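Local structure of C-X-C motif chemokine 13 (Homo sapiens, 7JNY) at residues C12-E17 and I53-P58; R29-P34 and E43-K48. The protein attracts B lymphocytes as a secreted chemokine that binds the receptor CXCR5, and also binds heparin. All blocks are in the same frame, centred on the assembly; numbering follows the deposited sequence.

How the contacts relate
Both contacts hold strands of the same sheet, with centres about 8 Å apart. Contact 2 is the buried one: the hairpin of strands 27-33 and 43-48 near the middle of the chain, built from regular backbone hydrogen bonds, aliphatic packing and an arginine over a tryptophan ring. Contact 1 lies further out and is only partly buried. It ties the loop 12-17 to the last strand, 53-56, by a disulfide, with no hydrogen bond between its two segments. Glu43 connects the two, its carboxylate taking the backbone N-H groups of Arg13 and Cys14, while Ile45 of contact 2 packs on Ile53 of the neighbouring strand.

Contact 1: residues C12-E17 and I53-P58; sequences CRCVQE and IVCVDP
Cys14 and Cys55 form one of the two disulfides of the chemokine fold, and Cys14 is the second cysteine of the CXC motif; the first, Cys12, pairs with Cys39. In both Cys14 and Cys55 the sulfur lies anti to the carbonyl carbon, and the two side chains reach toward each other to close an SG-SG bond of 2.0 Å. The torsion about it is -83°, near the favoured right angle and left-handed. The backbone of Gln16 touches Cys55 as well, its O lying 3.3 Å from Cys55 CB.

Further along, Glu17 lies against Asp57 and Pro58. Its CG is anti to the carbonyl carbon (chi1 -66°) and the chain beyond is extended; OE1 comes up to the Asp57 carboxylate, the two side chains crossing obliquely, while the Glu17 side chain crosses Pro58 at about a right angle. The proline approaches through CD, 3.9 Å from Glu17 CD. The carboxylates of Glu17 and Asp57 are turned 46° apart, an arrangement of like charges that is probably mildly repulsive. Asp57 OD1 has a better partner in the backbone N-H of Gln59, at the turn before helix 61-72. No hydrogen bond joins the two segments, but Ser18, the next residue, bonds through its backbone to Cys55 and Asp57. The closest pair of carboxylate oxygens, Glu17 OE1 and Asp57 OD1, is 3.6 Å apart.

Contact 2: residues R29-P34 and E43-K48; sequences RIQILP and EIIVWK
Ile45 O accepts a hydrogen bond from Gln31 N at 2.8 Å and has a second, weaker CA-H...O contact from Ile30, with Ile30 CA 3.4 Å from Ile45 O. This belongs to the antiparallel hairpin of strands 27-33 and 43-48, in which Arg29-Trp47, Gln31-Ile45 and Leu33-Glu43 are the hydrogen-bonded pairs.

The side chains of these pairs share one face. There the Arg29 chain bends at chi3 (-97°), placing NE near the indole, and the guanidinium lies over the six-membered ring of Trp47 as a cation-pi pair, the two planes 43° apart. Its NH2 comes closest, 3.3 Å from Trp47 CZ3 and offset toward the rim. At the ring edge Trp47 NE1 donates to Gln31 OE1 at 3.0 Å, approaching from above the amide plane (C=O...N 93°); the amide's NE2 is hydrogen-bonded to Glu4, which also forms the salt bridge with Arg29 NH1. An alanine in place of Trp47 would probably leave Gln31 OE1 without this donor and the Arg29 guanidinium without its aromatic surface, freer to turn about that salt bridge. Beyond, Leu33 CD1 meets Ile45 CD1 at 4.0 Å.

On the other face Ile30 CG2 touches Ile44 CG2 at 3.8 Å. That face packs on helix 61-72, with Ile30 on Met66, Ile32 on Met67 and Ile44 on Ile63, while strands 2-5 and 53-56 flank the hairpin in the sheet.

Contact 1: residues C12-E17 and I53-P58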
ATOM      1  N   CYS A  12      13.521   7.409   1.063  1.00 24.85           N
ATOM      2  CA  CYS A  12      12.764   6.395   0.355  1.00 24.06           C
ATOM      3  C   CYS A  12      13.203   4.991   0.775  1.00 24.57           C
ATOM      4  O   CYS A  12      14.377   4.743   1.020  1.00 25.20           O
ATOM      5  CB  CYS A  12      12.926   6.538  -1.158  1.00 26.09           C
ATOM      6  SG  CYS A  12      12.414   8.097  -1.853  1.00 26.80           S
ATOM      7  N   ARG A  13      12.237   4.056   0.846  1.00 23.66           N
ATOM      8  CA  ARG A  13      12.575   2.668   1.142  1.00 27.35           C
ATOM      9  C   ARG A  13      12.673   1.797  -0.102  1.00 25.55           C
ATOM     10  O   ARG A  13      13.303   0.736  -0.050  1.00 25.66           O
ATOM     11  CB  ARG A  13      11.531   2.025   2.078  1.00 29.50           C
ATOM     12  CG  ARG A  13      11.182   2.772   3.345  1.00 36.75           C
ATOM     13  CD  ARG A  13      10.294   1.880   4.245  1.00 45.53           C
ATOM     14  NE  ARG A  13       9.876   2.570   5.462  1.00 41.72           N
ATOM     15  CZ  ARG A  13       9.017   2.083   6.351  1.00 48.18           C
ATOM     16  NH1 ARG A  13       8.488   0.868   6.221  1.00 40.83           N
ATOM     17  NH2 ARG A  13       8.672   2.834   7.393  1.00 47.44           N
ATOM     18  N   CYS A  14      12.045   2.199  -1.197  1.00 25.03           N
ATOM     19  CA  CYS A  14      11.939   1.376  -2.397  1.00 25.14           C
ATOM     20  C   CYS A  14      12.896   1.848  -3.480  1.00 25.82           C
ATOM     21  O   CYS A  14      13.048   3.041  -3.710  1.00 25.53           O
ATOM     22  CB  CYS A  14      10.516   1.399  -2.931  1.00 29.17           C
ATOM     23  SG  CYS A  14       9.299   0.849  -1.735  1.00 27.25           S
ATOM     24  N   VAL A  15      13.512   0.894  -4.157  1.00 27.05           N
ATOM     25  CA  VAL A  15      14.389   1.164  -5.289  1.00 28.38           C
ATOM     26  C   VAL A  15      13.757   0.752  -6.603  1.00 32.11           C
ATOM     27  O   VAL A  15      14.354   0.963  -7.663  1.00 42.21           O
ATOM     28  CB  VAL A  15      15.753   0.477  -5.098  1.00 31.96           C
ATOM     29  CG1 VAL A  15      15.604  -1.024  -5.274  1.00 30.45           C
ATOM     30  CG2 VAL A  15      16.745   1.047  -6.058  1.00 34.07           C
ATOM     31  N   GLN A  16      12.570   0.170  -6.563  1.00 52.66           N
ATOM     32  CA  GLN A  16      11.837  -0.206  -7.748  1.00 51.00           C
ATOM     33  C   GLN A  16      10.383  -0.284  -7.322  1.00 47.58           C
ATOM     34  O   GLN A  16      10.073  -0.311  -6.132  1.00 47.81           O
ATOM     35  CB  GLN A  16      12.366  -1.527  -8.336  1.00 63.43           C
ATOM     36  CG  GLN A  16      12.820  -2.529  -7.283  1.00 72.84           C
ATOM     37  CD  GLN A  16      12.766  -4.002  -7.709  1.00 65.85           C
ATOM     38  OE1 GLN A  16      12.237  -4.365  -8.768  1.00 55.74           O
ATOM     39  NE2 GLN A  16      13.327  -4.857  -6.866  1.00 59.23           N
ATOM     40  N   GLU A  17       9.505  -0.238  -8.308  1.00 46.09           N
ATOM     41  CA  GLU A  17       8.063  -0.360  -8.126  1.00 43.23           C
ATOM     42  C   GLU A  17       7.596  -1.478  -9.031  1.00 48.77           C
ATOM     43  O   GLU A  17       8.080  -1.614 -10.156  1.00 47.65           O
ATOM     44  CB  GLU A  17       7.311   0.958  -8.484  1.00 48.02           C
ATOM     45  CG  GLU A  17       7.584   2.159  -7.568  1.00 51.07           C
ATOM     46  CD  GLU A  17       6.975   3.473  -8.100  1.00 48.26           C
ATOM     47  OE1 GLU A  17       6.298   3.452  -9.153  1.00 59.29           O
ATOM     48  OE2 GLU A  17       7.195   4.536  -7.472  1.00 63.00           O
ATOM     49  N   ILE A  53       7.860  -9.099   0.241  1.00 41.09           N
ATOM     50  CA  ILE A  53       7.648  -7.709   0.597  1.00 35.96           C
ATOM     51  C   ILE A  53       7.846  -6.896  -0.662  1.00 34.16           C
ATOM     52  O   ILE A  53       8.960  -6.815  -1.176  1.00 43.63           O
ATOM     53  CB  ILE A  53       8.618  -7.224   1.669  1.00 39.20           C
ATOM     54  CG1 ILE A  53       8.445  -7.961   2.979  1.00 39.32           C
ATOM     55  CG2 ILE A  53       8.388  -5.712   1.915  1.00 43.31           C
ATOM     56  CD1 ILE A  53       9.636  -7.745   3.875  1.00 45.39           C
ATOM     57  N   VAL A  54       6.793  -6.245  -1.127  1.00 32.29           N
ATOM     58  CA  VAL A  54       6.749  -5.773  -2.505  1.00 32.60           C
ATOM     59  C   VAL A  54       6.451  -4.285  -2.516  1.00 30.94           C
ATOM     60  O   VAL A  54       5.386  -3.860  -2.060  1.00 29.61           O
ATOM     61  CB  VAL A  54       5.693  -6.518  -3.337  1.00 33.36           C
ATOM     62  CG1 VAL A  54       5.758  -6.035  -4.778  1.00 44.38           C
ATOM     63  CG2 VAL A  54       5.885  -8.026  -3.231  1.00 39.48           C
ATOM     64  N   CYS A  55       7.362  -3.493  -3.082  1.00 31.20           N
ATOM     65  CA  CYS A  55       7.010  -2.108  -3.350  1.00 32.66           C
ATOM     66  C   CYS A  55       6.136  -2.044  -4.588  1.00 31.64           C
ATOM     67  O   CYS A  55       6.453  -2.630  -5.618  1.00 33.28           O
ATOM     68  CB  CYS A  55       8.245  -1.236  -3.555  1.00 34.04           C
ATOM     69  SG  CYS A  55       9.342  -1.146  -2.183  1.00 37.52           S
ATOM     70  N   VAL A  56       5.060  -1.294  -4.505  1.00 31.34           N
ATOM     71  CA  VAL A  56       4.039  -1.282  -5.538  1.00 29.73           C
ATOM     72  C   VAL A  56       3.886   0.128  -6.100  1.00 29.39           C
ATOM     73  O   VAL A  56       3.947   1.123  -5.367  1.00 33.19           O
ATOM     74  CB  VAL A  56       2.690  -1.795  -4.998  1.00 44.95           C
ATOM     75  CG1 VAL A  56       1.595  -1.481  -5.989  1.00 43.47           C
ATOM     76  CG2 VAL A  56       2.754  -3.297  -4.722  1.00 41.80           C
ATOM     77  N   ASP A  57       3.679   0.207  -7.407  1.00 33.37           N
ATOM     78  CA  ASP A  57       3.438   1.484  -8.072  1.00 35.54           C
ATOM     79  C   ASP A  57       2.153   2.096  -7.544  1.00 32.02           C
ATOM     80  O   ASP A  57       1.073   1.524  -7.756  1.00 29.27           O
ATOM     81  CB  ASP A  57       3.338   1.297  -9.592  1.00 38.68           C
ATOM     82  CG  ASP A  57       3.186   2.619 -10.334  1.00 46.60           C
ATOM     83  OD1 ASP A  57       2.763   3.624  -9.719  1.00 44.67           O
ATOM     84  OD2 ASP A  57       3.462   2.651 -11.542  1.00 53.91           O
ATOM     85  N   PRO A  58       2.212   3.241  -6.868  1.00 30.49           N
ATOM     86  CA  PRO A  58       0.974   3.828  -6.336  1.00 38.97           C
ATOM     87  C   PRO A  58      -0.002   4.312  -7.403  1.00 30.40           C
ATOM     88  O   PRO A  58      -1.141   4.642  -7.060  1.00 41.16           O
ATOM     89  CB  PRO A  58       1.468   4.997  -5.463  1.00 36.38           C
ATOM     90  CG  PRO A  58       2.906   5.242  -5.850  1.00 43.10           C
ATOM     91  CD  PRO A  58       3.422   4.056  -6.598  1.00 35.68           C
TER

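Contact 2: residues R29-P34 and E43-K48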
ATOM      1  N   ARG A  29      -0.333  -7.102   5.179  1.00 24.35           N
ATOM      2  CA  ARG A  29      -0.266  -5.700   5.550  1.00 21.69           C
ATOM      3  C   ARG A  29      -0.011  -4.874   4.306  1.00 29.58           C
ATOM      4  O   ARG A  29       0.715  -5.313   3.402  1.00 22.82           O
ATOM      5  CB  ARG A  29       0.885  -5.355   6.483  1.00 32.85           C
ATOM      6  CG  ARG A  29       0.977  -5.971   7.832  1.00 51.39           C
ATOM      7  CD  ARG A  29       1.981  -5.092   8.589  1.00 57.77           C
ATOM      8  NE  ARG A  29       3.319  -5.676   8.542  1.00 57.84           N
ATOM      9  CZ  ARG A  29       4.409  -5.125   9.058  1.00 66.35           C
ATOM     10  NH1 ARG A  29       4.376  -3.941   9.652  1.00 67.95           N
ATOM     11  NH2 ARG A  29       5.562  -5.778   8.982  1.00 72.54           N
ATOM     12  N   ILE A  30      -0.490  -3.634   4.329  1.00 23.16           N
ATOM     13  CA  ILE A  30      -0.106  -2.637   3.330  1.00 19.35           C
ATOM     14  C   ILE A  30       0.419  -1.407   4.059  1.00 25.51           C
ATOM     15  O   ILE A  30      -0.247  -0.888   4.957  1.00 19.55           O
ATOM     16  CB  ILE A  30      -1.281  -2.243   2.433  1.00 23.25           C
ATOM     17  CG1 ILE A  30      -1.742  -3.423   1.582  1.00 34.91           C
ATOM     18  CG2 ILE A  30      -0.899  -1.080   1.552  1.00 22.04           C
ATOM     19  CD1 ILE A  30      -3.182  -3.282   1.160  1.00 36.66           C
ATOM     20  N   GLN A  31       1.589  -0.915   3.654  1.00 21.32           N
ATOM     21  CA  GLN A  31       2.205   0.231   4.304  1.00 20.56           C
ATOM     22  C   GLN A  31       2.245   1.370   3.307  1.00 21.60           C
ATOM     23  O   GLN A  31       2.784   1.214   2.202  1.00 21.85           O
ATOM     24  CB  GLN A  31       3.622  -0.084   4.758  1.00 21.87           C
ATOM     25  CG  GLN A  31       3.692  -1.191   5.780  1.00 27.80           C
ATOM     26  CD  GLN A  31       5.106  -1.459   6.187  1.00 36.48           C
ATOM     27  OE1 GLN A  31       5.999  -1.495   5.343  1.00 36.31           O
ATOM     28  NE2 GLN A  31       5.326  -1.687   7.473  1.00 42.89           N
ATOM     29  N   ILE A  32       1.680   2.502   3.678  1.00 18.33           N
ATOM     30  CA  ILE A  32       1.660   3.669   2.803  1.00 19.92           C
ATOM     31  C   ILE A  32       2.553   4.720   3.428  1.00 24.94           C
ATOM     32  O   ILE A  32       2.366   5.086   4.600  1.00 18.78           O
ATOM     33  CB  ILE A  32       0.243   4.206   2.599  1.00 17.55           C
ATOM     34  CG1 ILE A  32      -0.603   3.119   1.935  1.00 21.61           C
ATOM     35  CG2 ILE A  32       0.239   5.416   1.705  1.00 21.99           C
ATOM     36  CD1 ILE A  32      -1.946   3.592   1.591  1.00 27.64           C
ATOM     37  N   LEU A  33       3.514   5.207   2.643  1.00 19.35           N
ATOM     38  CA  LEU A  33       4.375   6.305   3.068  1.00 21.21           C
ATOM     39  C   LEU A  33       4.147   7.482   2.142  1.00 20.17           C
ATOM     40  O   LEU A  33       4.726   7.524   1.039  1.00 20.85           O
ATOM     41  CB  LEU A  33       5.829   5.853   3.048  1.00 21.29           C
ATOM     42  CG  LEU A  33       6.064   4.654   3.965  1.00 22.45           C
ATOM     43  CD1 LEU A  33       6.202   3.431   3.111  1.00 30.42           C
ATOM     44  CD2 LEU A  33       7.299   4.868   4.822  1.00 38.49           C
ATOM     45  N   PRO A  34       3.291   8.428   2.521  1.00 19.86           N
ATOM     46  CA  PRO A  34       3.122   9.623   1.709  1.00 20.35           C
ATOM     47  C   PRO A  34       4.458  10.308   1.495  1.00 27.03           C
ATOM     48  O   PRO A  34       5.366  10.236   2.318  1.00 22.02           O
ATOM     49  CB  PRO A  34       2.161  10.491   2.516  1.00 21.77           C
ATOM     50  CG  PRO A  34       2.095   9.901   3.854  1.00 24.36           C
ATOM     51  CD  PRO A  34       2.557   8.490   3.791  1.00 19.52           C
ATOM     52  N   GLU A  43       5.222   5.930  -1.455  1.00 22.28           N
ATOM     53  CA  GLU A  43       5.598   4.526  -1.543  1.00 22.73           C
ATOM     54  C   GLU A  43       4.467   3.690  -0.949  1.00 21.41           C
ATOM     55  O   GLU A  43       3.753   4.136  -0.052  1.00 20.35           O
ATOM     56  CB  GLU A  43       6.912   4.245  -0.832  1.00 23.65           C
ATOM     57  CG  GLU A  43       8.087   5.013  -1.472  1.00 25.33           C
ATOM     58  CD  GLU A  43       9.442   4.561  -0.945  1.00 28.09           C
ATOM     59  OE1 GLU A  43       9.600   4.498   0.291  1.00 28.09           O
ATOM     60  OE2 GLU A  43      10.316   4.288  -1.752  1.00 28.68           O
ATOM     61  N   ILE A  44       4.267   2.500  -1.505  1.00 21.84           N
ATOM     62  CA  ILE A  44       3.237   1.570  -1.027  1.00 20.93           C
ATOM     63  C   ILE A  44       3.907   0.212  -0.967  1.00 23.09           C
ATOM     64  O   ILE A  44       4.344  -0.312  -2.000  1.00 29.60           O
ATOM     65  CB  ILE A  44       1.992   1.521  -1.920  1.00 22.99           C
ATOM     66  CG1 ILE A  44       1.324   2.903  -2.037  1.00 24.07           C
ATOM     67  CG2 ILE A  44       1.010   0.469  -1.357  1.00 23.29           C
ATOM     68  CD1 ILE A  44      -0.045   2.917  -2.746  1.00 24.36           C
ATOM     69  N   ILE A  45       4.027  -0.348   0.231  1.00 23.16           N
ATOM     70  CA  ILE A  45       4.727  -1.613   0.426  1.00 23.48           C
ATOM     71  C   ILE A  45       3.711  -2.670   0.856  1.00 22.53           C
ATOM     72  O   ILE A  45       2.996  -2.487   1.848  1.00 22.47           O
ATOM     73  CB  ILE A  45       5.846  -1.478   1.455  1.00 23.76           C
ATOM     74  CG1 ILE A  45       6.805  -0.353   0.998  1.00 35.33           C
ATOM     75  CG2 ILE A  45       6.562  -2.790   1.605  1.00 25.53           C
ATOM     76  CD1 ILE A  45       7.857  -0.010   2.004  1.00 29.46           C
ATOM     77  N   VAL A  46       3.645  -3.763   0.121  1.00 30.06           N
ATOM     78  CA  VAL A  46       2.667  -4.832   0.373  1.00 25.38           C
ATOM     79  C   VAL A  46       3.374  -6.031   0.980  1.00 31.09           C
ATOM     80  O   VAL A  46       4.316  -6.588   0.387  1.00 28.82           O
ATOM     81  CB  VAL A  46       1.932  -5.234  -0.913  1.00 26.23           C
ATOM     82  CG1 VAL A  46       0.988  -6.418  -0.629  1.00 30.19           C
ATOM     83  CG2 VAL A  46       1.173  -4.050  -1.477  1.00 23.15           C
ATOM     84  N   TRP A  47       2.913  -6.443   2.161  1.00 29.63           N
ATOM     85  CA  TRP A  47       3.461  -7.612   2.847  1.00 26.84           C
ATOM     86  C   TRP A  47       2.583  -8.800   2.537  1.00 31.23           C
ATOM     87  O   TRP A  47       1.438  -8.862   2.998  1.00 28.22           O
ATOM     88  CB  TRP A  47       3.535  -7.389   4.351  1.00 36.42           C
ATOM     89  CG  TRP A  47       4.480  -6.337   4.670  1.00 34.50           C
ATOM     90  CD1 TRP A  47       4.425  -5.040   4.256  1.00 34.13           C
ATOM     91  CD2 TRP A  47       5.679  -6.481   5.411  1.00 41.88           C
ATOM     92  NE1 TRP A  47       5.509  -4.349   4.738  1.00 34.19           N
ATOM     93  CE2 TRP A  47       6.299  -5.217   5.445  1.00 40.72           C
ATOM     94  CE3 TRP A  47       6.291  -7.556   6.067  1.00 46.23           C
ATOM     95  CZ2 TRP A  47       7.501  -4.996   6.112  1.00 49.58           C
ATOM     96  CZ3 TRP A  47       7.482  -7.336   6.729  1.00 49.06           C
ATOM     97  CH2 TRP A  47       8.076  -6.065   6.746  1.00 50.10           C
ATOM     98  N   LYS A  48       3.128  -9.743   1.780  1.00 35.53           N
ATOM     99  CA  LYS A  48       2.345 -10.870   1.300  1.00 30.29           C
ATOM    100  C   LYS A  48       2.414 -12.049   2.258  1.00 36.53           C
ATOM    101  O   LYS A  48       3.328 -12.174   3.077  1.00 37.67           O
ATOM    102  CB  LYS A  48       2.801 -11.296  -0.099  1.00 39.10           C
ATOM    103  CG  LYS A  48       2.358 -10.294  -1.161  1.00 42.76           C
ATOM    104  CD  LYS A  48       3.009 -10.483  -2.529  1.00 42.52           C
ATOM    105  CE  LYS A  48       2.839 -11.876  -3.122  1.00 55.56           C
ATOM    106  NZ  LYS A  48       3.557 -11.964  -4.431  1.00 60.19           N
TER